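Side-chain contacts in GTPase HflX (Sulfolobus solfataricus P2, PDB 2QTF), which hydrolyses GTP specifically, associates with the 50S ribosomal subunit and may act in protein synthesis or ribosome biogenesis: residues L84-I87 with L88-E92; N154-M157 with K158-E161; L252-A255 with K256-D259. All coordinates share one frame; numbering follows the deposited sequence.

Contact 1 (L84-I87 with L88-E92); sequences LDKI and LLLLE. With CD (cadmium ion), chain B.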
ATOM      1  N   LEU A  84       6.090 -14.475  -4.943  1.00 22.26           N
ATOM      2  CA  LEU A  84       6.191 -13.475  -3.867  1.00 21.21           C
ATOM      3  C   LEU A  84       5.500 -14.157  -2.714  1.00 21.41           C
ATOM      4  O   LEU A  84       4.372 -14.589  -2.880  1.00 22.28           O
ATOM      5  CB  LEU A  84       5.369 -12.229  -4.230  1.00 20.42           C
ATOM      6  CG  LEU A  84       5.917 -11.493  -5.494  1.00 21.87           C
ATOM      7  CD1 LEU A  84       4.922 -10.258  -5.849  1.00 22.76           C
ATOM      8  CD2 LEU A  84       7.390 -11.065  -5.242  1.00 22.32           C
ATOM      9  N   ASP A  85       6.114 -14.130  -1.522  1.00 19.98           N
ATOM     10  CA  ASP A  85       5.340 -14.435  -0.325  1.00 18.90           C
ATOM     11  C   ASP A  85       4.869 -13.084   0.289  1.00 22.25           C
ATOM     12  O   ASP A  85       4.953 -12.007  -0.350  1.00 17.84           O
ATOM     13  CB  ASP A  85       6.133 -15.336   0.658  1.00 19.12           C
ATOM     14  CG  ASP A  85       7.233 -14.596   1.427  1.00 23.33           C
ATOM     15  OD1 ASP A  85       7.587 -13.450   1.005  1.00 21.55           O
ATOM     16  OD2 ASP A  85       7.765 -15.194   2.401  1.00 20.35           O
ATOM     17  N   LYS A  86       4.389 -13.117   1.536  1.00 19.06           N
ATOM     18  CA  LYS A  86       3.764 -11.893   2.055  1.00 21.31           C
ATOM     19  C   LYS A  86       4.788 -10.766   2.263  1.00 17.94           C
ATOM     20  O   LYS A  86       4.471  -9.599   2.000  1.00 17.84           O
ATOM     21  CB  LYS A  86       3.160 -12.141   3.456  1.00 21.80           C
ATOM     22  CG  LYS A  86       2.555 -10.842   4.039  1.00 25.03           C
ATOM     23  CD  LYS A  86       1.844 -11.241   5.385  1.00 31.65           C
ATOM     24  CE  LYS A  86       1.391  -9.984   6.125  1.00 40.71           C
ATOM     25  NZ  LYS A  86       1.285 -10.171   7.685  1.00 39.83           N
ATOM     26  N   ILE A  87       5.977 -11.138   2.673  1.00 17.65           N
ATOM     27  CA  ILE A  87       7.091 -10.183   2.835  1.00 19.86           C
ATOM     28  C   ILE A  87       7.503  -9.576   1.494  1.00 19.33           C
ATOM     29  O   ILE A  87       7.600  -8.396   1.400  1.00 17.20           O
ATOM     30  CB  ILE A  87       8.280 -10.779   3.631  1.00 20.15           C
ATOM     31  CG1 ILE A  87       7.758 -11.065   5.061  1.00 24.24           C
ATOM     32  CG2 ILE A  87       9.543  -9.927   3.537  1.00 19.08           C
ATOM     33  CD1 ILE A  87       8.696 -11.038   6.063  1.00 36.14           C
ATOM     34  N   LEU A  88       7.804 -10.400   0.519  1.00 17.38           N
ATOM     35  CA  LEU A  88       8.238  -9.896  -0.783  1.00 16.58           C
ATOM     36  C   LEU A  88       7.098  -9.105  -1.467  1.00 17.36           C
ATOM     37  O   LEU A  88       7.374  -8.120  -2.168  1.00 15.55           O
ATOM     38  CB  LEU A  88       8.715 -11.077  -1.656  1.00 16.49           C
ATOM     39  CG  LEU A  88      10.057 -11.753  -1.240  1.00 16.93           C
ATOM     40  CD1 LEU A  88      10.437 -12.805  -2.339  1.00 22.66           C
ATOM     41  CD2 LEU A  88      11.145 -10.717  -1.016  1.00 17.95           C
ATOM     42  N   LEU A  89       5.844  -9.475  -1.252  1.00 15.89           N
ATOM     43  CA  LEU A  89       4.734  -8.715  -1.816  1.00 16.64           C
ATOM     44  C   LEU A  89       4.714  -7.303  -1.241  1.00 17.14           C
ATOM     45  O   LEU A  89       4.495  -6.289  -1.947  1.00 14.93           O
ATOM     46  CB  LEU A  89       3.357  -9.449  -1.582  1.00 17.74           C
ATOM     47  CG  LEU A  89       2.062  -8.618  -1.907  1.00 15.34           C
ATOM     48  CD1 LEU A  89       1.947  -8.433  -3.389  1.00 17.42           C
ATOM     49  CD2 LEU A  89       0.684  -9.195  -1.352  1.00 21.11           C
ATOM     50  N   LEU A  90       4.807  -7.197   0.080  1.00 17.56           N
ATOM     51  CA  LEU A  90       4.705  -5.817   0.666  1.00 18.37           C
ATOM     52  C   LEU A  90       5.946  -5.037   0.255  1.00 18.49           C
ATOM     53  O   LEU A  90       5.833  -3.815   0.048  1.00 18.65           O
ATOM     54  CB  LEU A  90       4.663  -5.856   2.233  1.00 18.64           C
ATOM     55  CG  LEU A  90       3.407  -6.542   2.761  1.00 26.53           C
ATOM     56  CD1 LEU A  90       3.377  -6.855   4.311  1.00 26.24           C
ATOM     57  CD2 LEU A  90       2.174  -5.832   2.357  1.00 31.10           C
ATOM     58  N   LEU A  91       7.131  -5.690   0.170  1.00 17.16           N
ATOM     59  CA  LEU A  91       8.319  -4.950  -0.290  1.00 16.28           C
ATOM     60  C   LEU A  91       8.121  -4.450  -1.759  1.00 16.88           C
ATOM     61  O   LEU A  91       8.558  -3.340  -2.127  1.00 17.18           O
ATOM     62  CB  LEU A  91       9.654  -5.784  -0.168  1.00 17.29           C
ATOM     63  CG  LEU A  91      10.076  -5.931   1.334  1.00 15.32           C
ATOM     64  CD1 LEU A  91      11.111  -7.050   1.378  1.00 14.51           C
ATOM     65  CD2 LEU A  91      10.591  -4.511   1.778  1.00 16.60           C
ATOM     66  N   GLU A  92       7.475  -5.283  -2.597  1.00 17.72           N
ATOM     67  CA  GLU A  92       7.070  -4.790  -3.975  1.00 16.72           C
ATOM     68  C   GLU A  92       6.168  -3.533  -3.958  1.00 17.61           C
ATOM     69  O   GLU A  92       6.445  -2.578  -4.694  1.00 16.26           O
ATOM     70  CB  GLU A  92       6.411  -5.970  -4.786  1.00 14.80           C
ATOM     71  CG  GLU A  92       6.092  -5.521  -6.241  1.00 18.26           C
ATOM     72  CD  GLU A  92       7.399  -5.617  -7.092  1.00 19.05           C
ATOM     73  OE1 GLU A  92       8.383  -6.239  -6.533  1.00 18.56           O
ATOM     74  OE2 GLU A  92       7.438  -5.175  -8.298  1.00 26.08           O
TER
HETATM   75 CD    CD B 401       9.450  -6.034  -8.711  1.00 23.99          CD
HETATM   76  O   HOH W   1      10.538  -7.936  -7.553  1.00 28.66           O
HETATM   77  O   HOH W   2       7.949  -8.003  -9.533  1.00 35.31           O
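An N-cap opens helix 86-97: Asp85, the residue just before the first turn, accepts the amide of Leu88 on its carboxylate. Leu88 N lies 3.1 Å from Asp85 OD1, and the N-H points straight at the oxygen, at 179°. The carboxylate reaches this amide because CG sits between the backbone N and the carbonyl carbon (chi1 75°), which folds the short side chain back over the start of the helix. OD1 thus occupies an amide that has no preceding turn to pair with. The other oxygen, OD2, is bound by Tyr114 OH and Leu66 N, so both carboxylate oxygens are bound. From here the regular helix takes over, with Leu89 N on Asp85 O at 2.8 Å and Leu91 N on Ile87 O at 3.0 Å.

Leu84, the last residue of strand 82-84, lays CD2 against Leu88 CB at 3.8 Å. Along the helix, Ile87 and Leu91, one turn apart, run side by side in the same direction, with Ile87 CG2 3.9 Å from Leu91 CD1. At the far end of the segment, Glu92 holds a cadmium ion with both carboxylate oxygens, OE1 at 2.4 Å and OE2 at 2.2 Å, and two waters add to the metal's shell.

The helix begins directly off the edge strand of the parallel four-stranded sheet. Lys86 NZ bonds to Gly239 O, and Leu90 touches Pro241 and Ile244. Leu88 reaches Phe71 of helix 68-78, Leu89 packs on Leu19 and Val20 of helix 13-22, and Leu91 lies on Ala110 of helix 101-121.

Contact 2 (N154-M157 with K158-E161); sequences NKLM and KELE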
ATOM      1  N   ASN A 154      26.016  -4.819   4.259  1.00 32.95           N
ATOM      2  CA  ASN A 154      26.862  -3.900   5.092  1.00 34.75           C
ATOM      3  C   ASN A 154      27.148  -2.493   4.538  1.00 35.06           C
ATOM      4  O   ASN A 154      27.017  -1.498   5.266  1.00 37.01           O
ATOM      5  CB  ASN A 154      28.079  -4.638   5.613  1.00 36.51           C
ATOM      6  CG  ASN A 154      27.684  -5.687   6.611  1.00 42.52           C
ATOM      7  OD1 ASN A 154      26.668  -5.515   7.397  1.00 47.79           O
ATOM      8  ND2 ASN A 154      28.453  -6.776   6.637  1.00 47.67           N
ATOM      9  N   LYS A 155      27.376  -2.393   3.242  1.00 33.99           N
ATOM     10  CA  LYS A 155      27.385  -1.132   2.550  1.00 35.09           C
ATOM     11  C   LYS A 155      26.106  -0.283   2.660  1.00 34.97           C
ATOM     12  O   LYS A 155      26.183   0.953   2.917  1.00 33.80           O
ATOM     13  CB  LYS A 155      27.783  -1.317   1.039  1.00 34.58           C
ATOM     14  CG  LYS A 155      27.634   0.011   0.171  1.00 36.90           C
ATOM     15  CD  LYS A 155      27.834  -0.214  -1.383  1.00 38.56           C
ATOM     16  CE  LYS A 155      27.667   1.096  -2.298  1.00 42.79           C
ATOM     17  NZ  LYS A 155      27.528   0.552  -3.713  1.00 43.74           N
ATOM     18  N   LEU A 156      24.923  -0.892   2.400  1.00 32.02           N
ATOM     19  CA  LEU A 156      23.659  -0.148   2.556  1.00 29.85           C
ATOM     20  C   LEU A 156      23.490   0.313   4.040  1.00 30.17           C
ATOM     21  O   LEU A 156      23.065   1.421   4.300  1.00 29.86           O
ATOM     22  CB  LEU A 156      22.473  -1.056   2.111  1.00 28.39           C
ATOM     23  CG  LEU A 156      22.442  -1.244   0.609  1.00 29.48           C
ATOM     24  CD1 LEU A 156      21.391  -2.389   0.289  1.00 29.21           C
ATOM     25  CD2 LEU A 156      21.948   0.107   0.144  1.00 30.32           C
ATOM     26  N   MET A 157      23.697  -0.567   4.979  1.00 31.01           N
ATOM     27  CA  MET A 157      23.551  -0.170   6.403  1.00 34.82           C
ATOM     28  C   MET A 157      24.465   0.985   6.754  1.00 36.03           C
ATOM     29  O   MET A 157      24.009   1.966   7.383  1.00 35.99           O
ATOM     30  CB  MET A 157      23.809  -1.301   7.360  1.00 34.24           C
ATOM     31  CG  MET A 157      22.675  -2.275   7.301  1.00 35.98           C
ATOM     32  SD  MET A 157      22.806  -3.749   8.275  1.00 38.48           S
ATOM     33  CE  MET A 157      22.483  -3.145   9.984  1.00 43.15           C
ATOM     34  N   LYS A 158      25.721   0.906   6.304  1.00 38.24           N
ATOM     35  CA  LYS A 158      26.644   2.042   6.394  1.00 41.80           C
ATOM     36  C   LYS A 158      26.101   3.333   5.832  1.00 40.35           C
ATOM     37  O   LYS A 158      25.989   4.329   6.552  1.00 38.31           O
ATOM     38  CB  LYS A 158      28.049   1.682   5.879  1.00 41.55           C
ATOM     39  CG  LYS A 158      28.622   0.581   6.799  1.00 47.48           C
ATOM     40  CD  LYS A 158      30.113   0.137   6.512  1.00 48.72           C
ATOM     41  CE  LYS A 158      30.683  -0.681   7.695  1.00 50.96           C
ATOM     42  NZ  LYS A 158      32.090  -1.318   7.477  1.00 56.93           N
ATOM     43  N   GLU A 159      25.728   3.335   4.554  1.00 40.66           N
ATOM     44  CA  GLU A 159      25.158   4.530   3.993  1.00 39.81           C
ATOM     45  C   GLU A 159      23.872   4.975   4.649  1.00 38.71           C
ATOM     46  O   GLU A 159      23.657   6.193   4.761  1.00 37.90           O
ATOM     47  CB  GLU A 159      24.950   4.363   2.517  1.00 41.57           C
ATOM     48  CG  GLU A 159      26.103   3.561   1.928  1.00 47.73           C
ATOM     49  CD  GLU A 159      26.032   3.457   0.427  1.00 55.92           C
ATOM     50  OE1 GLU A 159      24.896   3.361  -0.108  1.00 56.78           O
ATOM     51  OE2 GLU A 159      27.123   3.465  -0.203  1.00 60.24           O
ATOM     52  N   LEU A 160      23.022   4.040   5.095  1.00 36.64           N
ATOM     53  CA  LEU A 160      21.797   4.476   5.769  1.00 37.29           C
ATOM     54  C   LEU A 160      22.131   5.226   7.079  1.00 40.94           C
ATOM     55  O   LEU A 160      21.531   6.276   7.374  1.00 39.86           O
ATOM     56  CB  LEU A 160      20.822   3.326   6.062  1.00 35.58           C
ATOM     57  CG  LEU A 160      20.073   2.894   4.780  1.00 28.07           C
ATOM     58  CD1 LEU A 160      19.449   1.494   5.050  1.00 29.05           C
ATOM     59  CD2 LEU A 160      19.019   3.918   4.393  1.00 27.55           C
ATOM     60  N   GLU A 161      23.074   4.682   7.845  1.00 43.39           N
ATOM     61  CA  GLU A 161      23.421   5.301   9.102  1.00 48.50           C
ATOM     62  C   GLU A 161      23.988   6.703   8.852  1.00 49.89           C
ATOM     63  O   GLU A 161      23.740   7.617   9.614  1.00 50.95           O
ATOM     64  CB  GLU A 161      24.388   4.419   9.896  1.00 49.27           C
ATOM     65  CG  GLU A 161      24.352   4.740  11.386  1.00 56.01           C
ATOM     66  CD  GLU A 161      22.946   4.590  12.001  1.00 63.49           C
ATOM     67  OE1 GLU A 161      22.011   3.945  11.366  1.00 63.48           O
ATOM     68  OE2 GLU A 161      22.787   5.131  13.136  1.00 64.49           O
TER
HETATM   69  O   HOH W   3      22.058   1.327   9.180  1.00 44.22           O
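Lys155 and Glu159 meet one turn apart on the surface of helix 145-164, where the carboxylate lies against the aliphatic part of the lysine. Glu159 OE2 approaches Lys155 CE at 3.2 Å and Lys155 CG at 3.5 Å, so the oxygen touches the chain at two carbons while the ammonium group stays farther off. Lys155 NZ is 4.6 Å from Glu159 OE2, beyond a salt bridge. The glutamate is modelled too close to the Lys155 carbonyl, so the fine detail is doubtful. The lysine leaves the helix with CG anti to the backbone N (chi1 173°) and continues extended, which carries its NZ past the carboxylate.

Behind these side chains stand the main-chain bonds of the helix. Lys158 N donates to Asn154 O at 2.9 Å, and Leu160 N to Leu156 O at 2.7 Å. The carbonyl of Met157 has two donors: Glu161 N at 2.9 Å and a water at 2.7 Å. That water also makes a weak bond to Glu161 OE1, bridging the backbone and the glutamate one turn later.

Farther out, Leu156 packs on Met105 and Leu112 of helix 101-121, and Leu160 rests on Gln106, so this is the face the helix turns to its neighbour. Glu159 also touches Met105.

With its opposite charges close but unjoined, the Lys155-Glu159 pair probably contributes a modest electrostatic attraction at the exposed surface, while the i to i+4 spacing along the helix brings the two side chains together.

Contact 3 (L252-A255 with K256-D259); sequences LSEA and KYSD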
ATOM      1  N   LEU A 252       6.592   5.511   3.757  1.00 20.09           N
ATOM      2  CA  LEU A 252       5.428   6.264   4.114  1.00 22.00           C
ATOM      3  C   LEU A 252       5.816   7.699   4.491  1.00 24.18           C
ATOM      4  O   LEU A 252       5.069   8.678   4.161  1.00 23.68           O
ATOM      5  CB  LEU A 252       4.693   5.555   5.330  1.00 23.24           C
ATOM      6  CG  LEU A 252       3.442   6.310   5.879  1.00 25.45           C
ATOM      7  CD1 LEU A 252       2.270   6.449   4.806  1.00 20.66           C
ATOM      8  CD2 LEU A 252       2.959   5.651   7.227  1.00 22.81           C
ATOM      9  N   SER A 253       6.967   7.873   5.170  1.00 22.56           N
ATOM     10  CA  SER A 253       7.420   9.248   5.543  1.00 24.69           C
ATOM     11  C   SER A 253       7.613  10.210   4.393  1.00 23.41           C
ATOM     12  O   SER A 253       7.694  11.461   4.602  1.00 25.73           O
ATOM     13  CB  SER A 253       8.749   9.149   6.367  1.00 24.49           C
ATOM     14  OG  SER A 253       8.388   8.535   7.611  1.00 30.87           O
ATOM     15  N   GLU A 254       7.713   9.701   3.155  1.00 25.17           N
ATOM     16  CA  GLU A 254       7.701  10.570   1.981  1.00 23.84           C
ATOM     17  C   GLU A 254       6.381  11.389   1.892  1.00 25.13           C
ATOM     18  O   GLU A 254       6.284  12.340   1.084  1.00 26.60           O
ATOM     19  CB  GLU A 254       7.857   9.841   0.690  1.00 23.90           C
ATOM     20  CG  GLU A 254       9.237   9.040   0.580  1.00 24.24           C
ATOM     21  CD  GLU A 254       9.389   8.244  -0.685  1.00 23.43           C
ATOM     22  OE1 GLU A 254       8.595   8.413  -1.658  1.00 26.22           O
ATOM     23  OE2 GLU A 254      10.404   7.462  -0.757  1.00 23.72           O
ATOM     24  N   ALA A 255       5.376  11.036   2.657  1.00 25.16           N
ATOM     25  CA  ALA A 255       4.121  11.793   2.564  1.00 27.22           C
ATOM     26  C   ALA A 255       4.376  13.234   3.028  1.00 30.42           C
ATOM     27  O   ALA A 255       3.651  14.134   2.698  1.00 30.28           O
ATOM     28  CB  ALA A 255       3.099  11.193   3.446  1.00 28.72           C
ATOM     29  N   LYS A 256       5.409  13.449   3.841  1.00 30.55           N
ATOM     30  CA  LYS A 256       5.639  14.825   4.267  1.00 33.69           C
ATOM     31  C   LYS A 256       6.194  15.724   3.140  1.00 32.37           C
ATOM     32  O   LYS A 256       6.312  16.947   3.289  1.00 33.60           O
ATOM     33  CB  LYS A 256       6.446  14.805   5.590  1.00 34.86           C
ATOM     34  CG  LYS A 256       7.846  14.406   5.413  1.00 38.63           C
ATOM     35  CD  LYS A 256       8.503  14.389   6.834  1.00 48.26           C
ATOM     36  CE  LYS A 256       8.585  13.014   7.400  1.00 50.90           C
ATOM     37  NZ  LYS A 256       9.841  12.857   8.231  1.00 55.84           N
ATOM     38  N   TYR A 257       6.439  15.193   1.959  1.00 31.36           N
ATOM     39  CA  TYR A 257       6.879  16.033   0.846  1.00 31.43           C
ATOM     40  C   TYR A 257       5.709  16.796   0.137  1.00 30.56           C
ATOM     41  O   TYR A 257       5.938  17.721  -0.673  1.00 29.76           O
ATOM     42  CB  TYR A 257       7.492  15.183  -0.298  1.00 35.60           C
ATOM     43  CG  TYR A 257       8.767  14.410   0.025  1.00 38.41           C
ATOM     44  CD1 TYR A 257       9.532  14.728   1.126  1.00 41.67           C
ATOM     45  CD2 TYR A 257       9.164  13.338  -0.786  1.00 39.14           C
ATOM     46  CE1 TYR A 257      10.708  13.997   1.415  1.00 46.69           C
ATOM     47  CE2 TYR A 257      10.324  12.602  -0.534  1.00 35.17           C
ATOM     48  CZ  TYR A 257      11.099  12.928   0.560  1.00 41.88           C
ATOM     49  OH  TYR A 257      12.272  12.209   0.811  1.00 45.34           O
ATOM     50  N   SER A 258       4.489  16.329   0.371  1.00 25.84           N
ATOM     51  CA  SER A 258       3.314  16.845  -0.302  1.00 24.84           C
ATOM     52  C   SER A 258       2.865  18.107   0.479  1.00 24.59           C
ATOM     53  O   SER A 258       3.092  18.211   1.697  1.00 25.31           O
ATOM     54  CB  SER A 258       2.232  15.719  -0.396  1.00 25.36           C
ATOM     55  OG  SER A 258       2.704  14.744  -1.354  1.00 27.03           O
ATOM     56  N   ASP A 259       2.241  19.073  -0.195  1.00 23.96           N
ATOM     57  CA  ASP A 259       1.778  20.333   0.429  1.00 23.09           C
ATOM     58  C   ASP A 259       0.554  20.119   1.268  1.00 22.50           C
ATOM     59  O   ASP A 259       0.266  20.822   2.268  1.00 24.19           O
ATOM     60  CB  ASP A 259       1.451  21.323  -0.738  1.00 23.99           C
ATOM     61  CG  ASP A 259       2.669  21.680  -1.448  1.00 26.74           C
ATOM     62  OD1 ASP A 259       3.644  21.972  -0.768  1.00 32.09           O
ATOM     63  OD2 ASP A 259       2.756  21.573  -2.654  1.00 32.47           O
TER
HETATM   64  O   HOH W   4       1.960  12.455   0.294  1.00 37.73           O
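Glu254 lies against the ring of Tyr257 where helix 245-253 gives way to a short 3-10 segment. From its CB, 3.9 Å from Tyr257 CE2, the glutamate leads to CG, which lies equally near, 3.9 Å from the same CE2. The extended chain then carries the carboxylate beyond the ring to its tip, where OE1 meets Gly99 N and OE2 meets Ser100 OG. At the root of this side chain, Glu254 CA sits over the Tyr257 ring, 4.2 Å from its centroid and 11° off the ring normal, a CH-pi contact on the ring face. The tyrosine side chain also touches Ser100 in a loop.

The same turn is tied by i to i+3 bonds: Tyr257 N donates to Glu254 O at 3.0 Å and Lys256 N to Ser253 O at 3.1 Å, both donors standing above the carbonyl plane. In Lys256, CG between the backbone N and the carbonyl carbon (chi1 72°) comes 3.1 Å from Ser253 O, and the bend at chi3 (100°) returns CE to 3.3 Å from Ser253 O. A water held by Ser258 OG also bonds weakly to Ala255 O.

The Glu254 charge is probably stabilised by its two donors, while the tyrosine meets its aliphatic stem and CA.

How the contacts relate
The three contacts come in series along the chain, and none touches another: their centres lie 22 to 23 Å apart, with nearest atoms at about 10 to 11 Å. Contact 1 opens helix 86-97 after the parallel four-stranded sheet, contact 2 lies in the second half of helix 145-164, and contact 3 follows helix 245-253, leading to strand 260-266 of the mixed six-stranded sheet in the GTPase domain. Helix 101-121 packs against both contact 1 and contact 2, linking the first two. Contacts 1 and 3 both bridge between the N-terminal part of the chain and the GTPase domain. Together they illustrate a helix start, an exposed helix body and the 3-10 turn that follows a helix.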